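Local atomic coordinates of tyrosine aminotransferase (Leishmania infantum, PDB entry 4IX8), a protein that probably catalyses the pyridoxal phosphate-dependent transfer of an amino group from L-tyrosine to 2-oxoglutarate. Residues Lys352-Ile364 against Asn429-Lys443. Numbering follows the deposited sequence.
Sequences KVYARLLEHDIGI and NEAVDRIIEFCERHK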
loop_
_atom_site.group_PDB
_atom_site.type_symbol
_atom_site.label_atom_id
_atom_site.label_comp_id
_atom_site.label_asym_id
_atom_site.label_seq_id
_atom_site.Cartn_x
_atom_site.Cartn_y
_atom_site.Cartn_z
ATOM N N LYS A 352 -25.964 21.816 7.218
ATOM C CA LYS A 352 -27.141 22.532 7.695
ATOM C C LYS A 352 -27.979 21.589 8.537
ATOM O O LYS A 352 -28.568 22.009 9.513
ATOM C CB LYS A 352 -27.975 23.115 6.543
ATOM N N VAL A 353 -28.034 20.311 8.175
ATOM C CA VAL A 353 -28.842 19.353 8.939
ATOM C C VAL A 353 -28.276 19.164 10.364
ATOM O O VAL A 353 -29.056 19.085 11.321
ATOM C CB VAL A 353 -28.938 17.987 8.216
ATOM C CG1 VAL A 353 -29.727 16.971 9.037
ATOM C CG2 VAL A 353 -29.580 18.172 6.827
ATOM N N TYR A 354 -26.954 19.147 10.530
ATOM C CA TYR A 354 -26.396 18.983 11.880
ATOM C C TYR A 354 -26.651 20.226 12.735
ATOM O O TYR A 354 -26.810 20.134 13.955
ATOM C CB TYR A 354 -24.910 18.683 11.822
ATOM C CG TYR A 354 -24.657 17.225 11.452
ATOM C CD1 TYR A 354 -25.003 16.193 12.313
ATOM C CD2 TYR A 354 -24.129 16.890 10.209
ATOM C CE1 TYR A 354 -24.784 14.855 11.952
ATOM C CE2 TYR A 354 -23.917 15.560 9.837
ATOM C CZ TYR A 354 -24.252 14.552 10.706
ATOM O OH TYR A 354 -24.019 13.242 10.337
ATOM N N ALA A 355 -26.742 21.369 12.065
ATOM C CA ALA A 355 -26.963 22.633 12.744
ATOM C C ALA A 355 -28.270 22.548 13.512
ATOM O O ALA A 355 -28.400 23.167 14.557
ATOM C CB ALA A 355 -26.991 23.793 11.749
ATOM N N ARG A 356 -29.204 21.736 13.035
ATOM C CA ARG A 356 -30.486 21.601 13.716
ATOM C C ARG A 356 -30.309 21.109 15.143
ATOM O O ARG A 356 -31.123 21.437 15.997
ATOM C CB ARG A 356 -31.437 20.647 12.972
ATOM C CG ARG A 356 -31.991 21.172 11.637
ATOM C CD ARG A 356 -33.030 20.157 10.986
ATOM N NE ARG A 356 -33.702 19.391 12.042
ATOM C CZ ARG A 356 -33.883 18.078 12.042
ATOM N NH1 ARG A 356 -33.534 17.340 11.003
ATOM N NH2 ARG A 356 -34.450 17.504 13.087
ATOM N N LEU A 357 -29.234 20.381 15.416
ATOM C CA LEU A 357 -28.959 19.897 16.773
ATOM C C LEU A 357 -28.769 21.038 17.786
ATOM O O LEU A 357 -29.028 20.859 18.977
ATOM C CB LEU A 357 -27.704 19.020 16.799
ATOM C CG LEU A 357 -27.833 17.626 16.166
ATOM C CD1 LEU A 357 -26.494 17.033 15.998
ATOM C CD2 LEU A 357 -28.733 16.686 16.996
ATOM N N LEU A 358 -28.365 22.212 17.301
ATOM C CA LEU A 358 -28.115 23.368 18.161
ATOM C C LEU A 358 -29.408 24.102 18.555
ATOM O O LEU A 358 -29.407 24.901 19.496
ATOM C CB LEU A 358 -27.185 24.338 17.444
ATOM C CG LEU A 358 -25.830 23.758 17.040
ATOM C CD1 LEU A 358 -25.031 24.748 16.207
ATOM C CD2 LEU A 358 -25.029 23.354 18.265
ATOM N N GLU A 359 -30.512 23.823 17.858
ATOM C CA GLU A 359 -31.760 24.510 18.147
ATOM C C GLU A 359 -32.453 23.943 19.392
ATOM O O GLU A 359 -33.340 24.574 19.925
ATOM C CB GLU A 359 -32.704 24.445 16.939
ATOM C CG GLU A 359 -32.148 25.126 15.700
ATOM C CD GLU A 359 -32.962 24.850 14.430
ATOM O OE1 GLU A 359 -34.069 24.280 14.495
ATOM O OE2 GLU A 359 -32.473 25.200 13.341
ATOM N N HIS A 360 -32.039 22.763 19.846
ATOM C CA HIS A 360 -32.606 22.131 21.045
ATOM C C HIS A 360 -31.587 22.169 22.175
ATOM O O HIS A 360 -30.376 22.104 21.931
ATOM C CB HIS A 360 -32.977 20.672 20.783
ATOM C CG HIS A 360 -34.036 20.480 19.746
ATOM N ND1 HIS A 360 -33.759 20.416 18.390
ATOM C CD2 HIS A 360 -35.371 20.299 19.863
ATOM C CE1 HIS A 360 -34.884 20.236 17.724
ATOM N NE2 HIS A 360 -35.875 20.158 18.594
ATOM N N ASP A 361 -32.069 22.208 23.407
ATOM C CA ASP A 361 -31.169 22.272 24.546
ATOM C C ASP A 361 -30.779 20.866 25.012
ATOM O O ASP A 361 -31.229 20.405 26.058
ATOM C CB ASP A 361 -31.841 23.073 25.661
ATOM C CG ASP A 361 -30.931 23.322 26.826
ATOM O OD1 ASP A 361 -29.764 23.680 26.616
ATOM O OD2 ASP A 361 -31.389 23.169 27.969
ATOM N N ILE A 362 -29.942 20.191 24.230
ATOM C CA ILE A 362 -29.692 18.758 24.428
ATOM C C ILE A 362 -28.234 18.433 24.699
ATOM O O ILE A 362 -27.855 17.259 24.734
ATOM C CB ILE A 362 -30.154 17.932 23.201
ATOM C CG1 ILE A 362 -29.712 18.618 21.921
ATOM C CG2 ILE A 362 -31.677 17.794 23.189
ATOM C CD1 ILE A 362 -29.699 17.740 20.707
ATOM N N GLY A 363 -27.405 19.463 24.864
ATOM C CA GLY A 363 -26.049 19.272 25.352
ATOM C C GLY A 363 -25.029 18.994 24.271
ATOM O O GLY A 363 -23.947 18.461 24.556
ATOM N N ILE A 364 -25.373 19.368 23.036
ATOM C CA ILE A 364 -24.504 19.213 21.865
ATOM C C ILE A 364 -24.114 20.577 21.307
ATOM O O ILE A 364 -24.967 21.373 20.939
ATOM C CB ILE A 364 -25.173 18.375 20.755
ATOM C CG1 ILE A 364 -25.263 16.927 21.204
ATOM C CG2 ILE A 364 -24.364 18.425 19.438
ATOM C CD1 ILE A 364 -26.130 16.083 20.351
ATOM N N ASN A 429 -31.155 13.858 8.167
ATOM C CA ASN A 429 -32.357 14.382 8.823
ATOM C C ASN A 429 -33.033 13.357 9.714
ATOM O O ASN A 429 -33.400 13.659 10.842
ATOM C CB ASN A 429 -33.349 14.904 7.782
ATOM C CG ASN A 429 -33.191 16.395 7.542
ATOM O OD1 ASN A 429 -33.084 17.165 8.487
ATOM N ND2 ASN A 429 -33.154 16.805 6.280
ATOM N N GLU A 430 -33.184 12.144 9.211
ATOM C CA GLU A 430 -33.752 11.081 10.011
ATOM C C GLU A 430 -32.867 10.746 11.212
ATOM O O GLU A 430 -33.361 10.504 12.305
ATOM C CB GLU A 430 -33.945 9.828 9.170
ATOM C CG GLU A 430 -34.747 8.752 9.885
ATOM C CD GLU A 430 -35.053 7.543 9.004
ATOM O OE1 GLU A 430 -34.628 7.511 7.823
ATOM O OE2 GLU A 430 -35.778 6.644 9.483
ATOM N N ALA A 431 -31.557 10.793 11.032
ATOM C CA ALA A 431 -30.653 10.360 12.089
ATOM C C ALA A 431 -30.585 11.422 13.199
ATOM O O ALA A 431 -30.518 11.102 14.393
ATOM C CB ALA A 431 -29.285 10.081 11.529
ATOM N N VAL A 432 -30.576 12.683 12.790
ATOM C CA VAL A 432 -30.611 13.804 13.723
ATOM C C VAL A 432 -31.869 13.787 14.575
ATOM O O VAL A 432 -31.808 14.146 15.754
ATOM C CB VAL A 432 -30.501 15.144 12.973
ATOM C CG1 VAL A 432 -30.938 16.316 13.844
ATOM C CG2 VAL A 432 -29.066 15.339 12.477
ATOM N N ASP A 433 -33.008 13.405 13.988
ATOM C CA ASP A 433 -34.250 13.328 14.764
ATOM C C ASP A 433 -34.071 12.318 15.896
ATOM O O ASP A 433 -34.466 12.576 17.030
ATOM C CB ASP A 433 -35.466 12.907 13.895
ATOM C CG ASP A 433 -35.885 13.967 12.866
ATOM O OD1 ASP A 433 -35.528 15.140 13.036
ATOM O OD2 ASP A 433 -36.576 13.627 11.875
ATOM N N ARG A 434 -33.447 11.177 15.597
ATOM C CA ARG A 434 -33.287 10.124 16.602
ATOM C C ARG A 434 -32.307 10.517 17.697
ATOM O O ARG A 434 -32.455 10.121 18.859
ATOM C CB ARG A 434 -32.825 8.837 15.943
ATOM C CG ARG A 434 -33.856 8.235 14.987
ATOM C CD ARG A 434 -33.386 6.841 14.589
ATOM N NE ARG A 434 -33.929 6.377 13.321
ATOM C CZ ARG A 434 -33.525 5.274 12.694
ATOM N NH1 ARG A 434 -32.565 4.521 13.219
ATOM N NH2 ARG A 434 -34.089 4.927 11.539
ATOM N N ILE A 435 -31.354 11.359 17.321
ATOM C CA ILE A 435 -30.363 11.848 18.240
ATOM C C ILE A 435 -31.012 12.839 19.201
ATOM O O ILE A 435 -30.762 12.808 20.407
ATOM C CB ILE A 435 -29.240 12.504 17.484
ATOM C CG1 ILE A 435 -28.453 11.423 16.747
ATOM C CG2 ILE A 435 -28.285 13.222 18.443
ATOM C CD1 ILE A 435 -27.580 11.922 15.675
ATOM N N ILE A 436 -31.868 13.702 18.668
ATOM C CA ILE A 436 -32.608 14.633 19.492
ATOM C C ILE A 436 -33.482 13.901 20.481
ATOM O O ILE A 436 -33.453 14.154 21.673
ATOM C CB ILE A 436 -33.459 15.529 18.621
ATOM C CG1 ILE A 436 -32.535 16.458 17.833
ATOM C CG2 ILE A 436 -34.478 16.318 19.451
ATOM C CD1 ILE A 436 -33.252 17.221 16.755
ATOM N N GLU A 437 -34.286 12.996 19.967
ATOM C CA GLU A 437 -35.132 12.184 20.810
ATOM C C GLU A 437 -34.278 11.450 21.836
ATOM O O GLU A 437 -34.639 11.339 22.995
ATOM C CB GLU A 437 -35.918 11.224 19.937
ATOM C CG GLU A 437 -36.675 10.158 20.653
ATOM C CD GLU A 437 -37.041 9.073 19.682
ATOM O OE1 GLU A 437 -37.646 9.426 18.645
ATOM O OE2 GLU A 437 -36.672 7.897 19.920
ATOM N N PHE A 438 -33.124 10.970 21.406
ATOM C CA PHE A 438 -32.271 10.187 22.282
ATOM C C PHE A 438 -31.738 11.024 23.449
ATOM O O PHE A 438 -31.707 10.580 24.602
ATOM C CB PHE A 438 -31.117 9.620 21.478
ATOM C CG PHE A 438 -30.043 9.009 22.311
ATOM C CD1 PHE A 438 -30.179 7.733 22.799
ATOM C CD2 PHE A 438 -28.905 9.694 22.585
ATOM C CE1 PHE A 438 -29.200 7.160 23.547
ATOM C CE2 PHE A 438 -27.914 9.116 23.336
ATOM C CZ PHE A 438 -28.074 7.850 23.821
ATOM N N CYS A 439 -31.340 12.251 23.146
ATOM C CA CYS A 439 -30.811 13.136 24.168
ATOM C C CYS A 439 -31.874 13.497 25.224
ATOM O O CYS A 439 -31.604 13.427 26.428
ATOM C CB CYS A 439 -30.258 14.399 23.518
ATOM S SG CYS A 439 -28.701 14.153 22.736
ATOM N N GLU A 440 -33.068 13.877 24.770
ATOM C CA GLU A 440 -34.135 14.298 25.689
ATOM C C GLU A 440 -34.450 13.192 26.675
ATOM O O GLU A 440 -34.652 13.431 27.865
ATOM C CB GLU A 440 -35.408 14.685 24.931
ATOM C CG GLU A 440 -35.234 15.840 23.954
ATOM C CD GLU A 440 -35.240 17.216 24.614
ATOM O OE1 GLU A 440 -35.180 17.303 25.865
ATOM O OE2 GLU A 440 -35.304 18.214 23.857
ATOM N N ARG A 441 -34.455 11.976 26.170
ATOM C CA ARG A 441 -34.738 10.818 26.976
ATOM C C ARG A 441 -33.701 10.573 28.080
ATOM O O ARG A 441 -34.071 10.180 29.187
ATOM C CB ARG A 441 -34.837 9.606 26.060
ATOM C CG ARG A 441 -35.031 8.304 26.777
ATOM C CD ARG A 441 -35.440 7.207 25.808
ATOM N NE ARG A 441 -34.383 6.934 24.828
ATOM C CZ ARG A 441 -34.473 7.169 23.517
ATOM N NH1 ARG A 441 -35.576 7.680 22.973
ATOM N NH2 ARG A 441 -33.446 6.880 22.738
ATOM N N HIS A 442 -32.420 10.819 27.796
ATOM C CA HIS A 442 -31.362 10.554 28.774
ATOM C C HIS A 442 -30.982 11.761 29.663
ATOM O O HIS A 442 -30.205 11.623 30.605
ATOM C CB HIS A 442 -30.117 10.043 28.053
ATOM C CG HIS A 442 -30.241 8.633 27.560
ATOM N ND1 HIS A 442 -29.846 7.545 28.312
ATOM C CD2 HIS A 442 -30.689 8.128 26.384
ATOM C CE1 HIS A 442 -30.053 6.437 27.627
ATOM N NE2 HIS A 442 -30.570 6.762 26.454
ATOM N N LYS A 443 -31.543 12.929 29.373
ATOM C CA LYS A 443 -31.305 14.146 30.173
ATOM C C LYS A 443 -31.682 14.082 31.653
ATOM O O LYS A 443 -32.333 13.136 32.110
ATOM C CB LYS A 443 -32.065 15.324 29.551
ATOM C CG LYS A 443 -31.265 16.034 28.472
ATOM C CD LYS A 443 -32.122 16.990 27.679
ATOM C CE LYS A 443 -32.479 18.225 28.489
ATOM N NZ LYS A 443 -32.970 19.303 27.596
#
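L357 pushes its CD2 methyl into a hollow lined by V432, I435 and I436, coming within 3.8 Å of I435 CG2. Leucine suits the place because its forked end is long enough for one methyl to touch three residues on one face of the partner helix. It lies midway along a dense apolar seam running from V353, whose CG1 meets V432 CG2 at 3.9 Å, to I362 and I364. I362 rests its CB 3.5 Å from CB of C439, a small residue that lets the backbones come near, while I364 CD1 lies 4.0 Å from C439 SG. Residues 352-364 carry the end of helix 337-355 through a turn into strand 364-365, an edge strand of the five-stranded mixed sheet in this class I aminotransferase, and helix 425-442, close to the C-terminus, packs against one side of that passage. The solvent side is more polar. There R356, only partly exposed, lays one guanidinium face over V432 CG1, and arginine's several N-H groups serve two partners at once: NH2 forms a salt bridge with D433 OD1 (2.6 Å), met nearly along its C-O axis, and NH1 adds a weak hydrogen bond to N429 OD1. The exposed H360 offers its ring face to I436 CG2, 4.0 Å from the centroid, a CH-pi contact; I436 CD1 lies against ND1, which is buried without a polar partner. Where the helix ends, lysine's length lets K443 NZ hydrogen-bond the carbonyl O of D361 (2.6 Å), the centre of an inverse gamma turn, with E440 OE1 a weak second partner; D361 OD1 is hydrogen-bonded to Y383 OH.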